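Local structure of TRAP-type C4-dicarboxylate:H+ symport system substrate-binding component DctP (Shewanella oneidensis, 4MX6) at residues G82-L87 and K199-E204. The protein probably captures C4-dicarboxylates such as succinate in the periplasm and delivers them to a TRAP-type, proton-coupled membrane transporter. Numbering follows the deposited sequence.
Sequences GDNNEL and KKPFSE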
loop_
_atom_site.group_PDB
_atom_site.type_symbol
_atom_site.label_atom_id
_atom_site.label_comp_id
_atom_site.label_asym_id
_atom_site.label_seq_id
_atom_site.Cartn_x
_atom_site.Cartn_y
_atom_site.Cartn_z
ATOM N N GLY A 82 1.249 -7.442 -12.711
ATOM C CA GLY A 82 1.487 -6.104 -12.211
ATOM C C GLY A 82 0.217 -5.477 -11.671
ATOM O O GLY A 82 -0.811 -6.139 -11.520
ATOM N N ASP A 83 0.288 -4.177 -11.397
ATOM C CA ASP A 83 -0.823 -3.465 -10.761
ATOM C C ASP A 83 -2.119 -3.639 -11.532
ATOM O O ASP A 83 -3.181 -3.862 -10.944
ATOM C CB ASP A 83 -0.553 -1.964 -10.715
ATOM C CG ASP A 83 0.178 -1.500 -9.462
ATOM O OD1 ASP A 83 0.436 -2.298 -8.533
ATOM O OD2 ASP A 83 0.433 -0.259 -9.394
ATOM N N ASN A 84 -2.066 -3.480 -12.844
ATOM C CA ASN A 84 -3.305 -3.370 -13.583
ATOM C C ASN A 84 -4.006 -4.704 -13.788
ATOM O O ASN A 84 -5.232 -4.697 -13.900
ATOM C CB ASN A 84 -3.098 -2.652 -14.916
ATOM C CG ASN A 84 -2.769 -1.169 -14.741
ATOM O OD1 ASN A 84 -2.877 -0.609 -13.639
ATOM N ND2 ASN A 84 -2.359 -0.531 -15.828
ATOM N N ASN A 85 -3.270 -5.830 -13.802
ATOM C CA ASN A 85 -3.872 -7.135 -14.112
ATOM C C ASN A 85 -3.915 -8.151 -12.966
ATOM O O ASN A 85 -4.498 -9.216 -13.135
ATOM C CB ASN A 85 -3.250 -7.783 -15.371
ATOM C CG ASN A 85 -1.770 -8.134 -15.216
ATOM O OD1 ASN A 85 -1.190 -8.028 -14.145
ATOM N ND2 ASN A 85 -1.172 -8.613 -16.301
ATOM N N GLU A 86 -3.351 -7.840 -11.807
ATOM C CA GLU A 86 -3.211 -8.864 -10.784
ATOM C C GLU A 86 -4.547 -9.338 -10.206
ATOM O O GLU A 86 -4.684 -10.527 -9.920
ATOM C CB GLU A 86 -2.252 -8.412 -9.681
ATOM C CG GLU A 86 -2.742 -7.257 -8.829
ATOM C CD GLU A 86 -1.780 -6.893 -7.702
ATOM O OE1 GLU A 86 -0.828 -7.662 -7.400
ATOM O OE2 GLU A 86 -1.977 -5.806 -7.104
ATOM N N LEU A 87 -5.526 -8.450 -10.023
ATOM C CA LEU A 87 -6.788 -8.890 -9.432
ATOM C C LEU A 87 -7.591 -9.720 -10.445
ATOM O O LEU A 87 -8.212 -10.722 -10.073
ATOM C CB LEU A 87 -7.607 -7.712 -8.874
ATOM C CG LEU A 87 -7.045 -7.130 -7.567
ATOM C CD1 LEU A 87 -7.861 -5.934 -7.116
ATOM C CD2 LEU A 87 -7.008 -8.161 -6.450
ATOM N N LYS A 199 -2.675 8.459 -13.004
ATOM C CA LYS A 199 -2.717 7.085 -12.515
ATOM C C LYS A 199 -1.806 6.215 -13.373
ATOM O O LYS A 199 -1.993 6.131 -14.580
ATOM C CB LYS A 199 -4.150 6.541 -12.548
ATOM C CG LYS A 199 -5.136 7.277 -11.645
ATOM C CD LYS A 199 -6.553 6.755 -11.828
ATOM C CE LYS A 199 -7.555 7.569 -11.030
ATOM N NZ LYS A 199 -8.927 7.052 -11.187
ATOM N N LYS A 200 -0.833 5.563 -12.747
ATOM C CA LYS A 200 0.100 4.692 -13.460
ATOM C C LYS A 200 0.490 3.512 -12.583
ATOM O O LYS A 200 0.558 3.641 -11.370
ATOM C CB LYS A 200 1.379 5.446 -13.853
ATOM C CG LYS A 200 1.193 6.577 -14.845
ATOM C CD LYS A 200 0.860 6.054 -16.224
ATOM C CE LYS A 200 0.689 7.180 -17.217
ATOM N NZ LYS A 200 0.524 6.678 -18.604
ATOM N N PRO A 201 0.795 2.363 -13.199
ATOM C CA PRO A 201 1.245 1.202 -12.418
ATOM C C PRO A 201 2.613 1.437 -11.775
ATOM O O PRO A 201 3.462 2.165 -12.307
ATOM C CB PRO A 201 1.318 0.092 -13.458
ATOM C CG PRO A 201 1.435 0.771 -14.735
ATOM C CD PRO A 201 0.708 2.062 -14.634
ATOM N N PHE A 202 2.828 0.770 -10.651
ATOM C CA PHE A 202 4.026 0.956 -9.858
ATOM C C PHE A 202 5.286 0.694 -10.665
ATOM O O PHE A 202 6.287 1.374 -10.476
ATOM C CB PHE A 202 3.979 0.038 -8.646
ATOM C CG PHE A 202 5.101 0.237 -7.675
ATOM C CD1 PHE A 202 5.257 1.448 -7.011
ATOM C CD2 PHE A 202 5.994 -0.786 -7.404
ATOM C CE1 PHE A 202 6.259 1.611 -6.080
ATOM C CE2 PHE A 202 6.993 -0.620 -6.462
ATOM C CZ PHE A 202 7.134 0.589 -5.813
ATOM N N SER A 203 5.253 -0.294 -11.556
ATOM C CA SER A 203 6.443 -0.658 -12.319
ATOM C C SER A 203 6.996 0.473 -13.185
ATOM O O SER A 203 8.163 0.435 -13.576
ATOM C CB SER A 203 6.129 -1.871 -13.189
ATOM O OG SER A 203 5.179 -1.543 -14.186
ATOM N N GLU A 204 6.171 1.473 -13.495
ATOM C CA GLU A 204 6.593 2.568 -14.366
ATOM C C GLU A 204 7.166 3.773 -13.631
ATOM O O GLU A 204 7.678 4.687 -14.252
ATOM C CB GLU A 204 5.392 3.060 -15.174
ATOM C CG GLU A 204 4.830 2.053 -16.159
ATOM C CD GLU A 204 3.720 2.642 -17.015
ATOM O OE1 GLU A 204 3.650 3.876 -17.133
ATOM O OE2 GLU A 204 2.921 1.874 -17.575
HETATM O O HOH W 1 3.040 -2.944 -11.682
#
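D83 reaches across to P201 and F202, bringing the turn ahead of helix 86-91 against the loop between strand 196-199 and helix 205-210. Its OD2 accepts the backbone N-H of F202, with N to OD2 at 2.9 Å. The donor stands well above the carboxylate plane, 59° out of it, and the bond is moderately bent. OD2 also lies 3.6 Å from F202 CB, while D83 CB rests on P201 CB at 3.9 Å. The D83 backbone N donates to a water 3.0 Å away, which is weakly linked to S203 N. The other carboxylate oxygen, OD1, makes a salt bridge to K104, a succinate-binding lysine. An alanine at D83 would probably leave the F202 N-H and the K104 ammonium without these partners. F202 CG is anti to its own N (chi1 -174°), and the side chain leads away from D83, coming within about 3 Å of the bound succinate at the nearest atoms. Next along, N84 ND2 comes obliquely toward the CG-CD edge of P201, 4.2 Å from CG, a loose contact. N85 turns back, its OD1 taking the G82 N-H. One carboxylate thus joins a ligand-binding lysine to the backbone of F202, a second-shell link consistent with helping to position both beside the succinate.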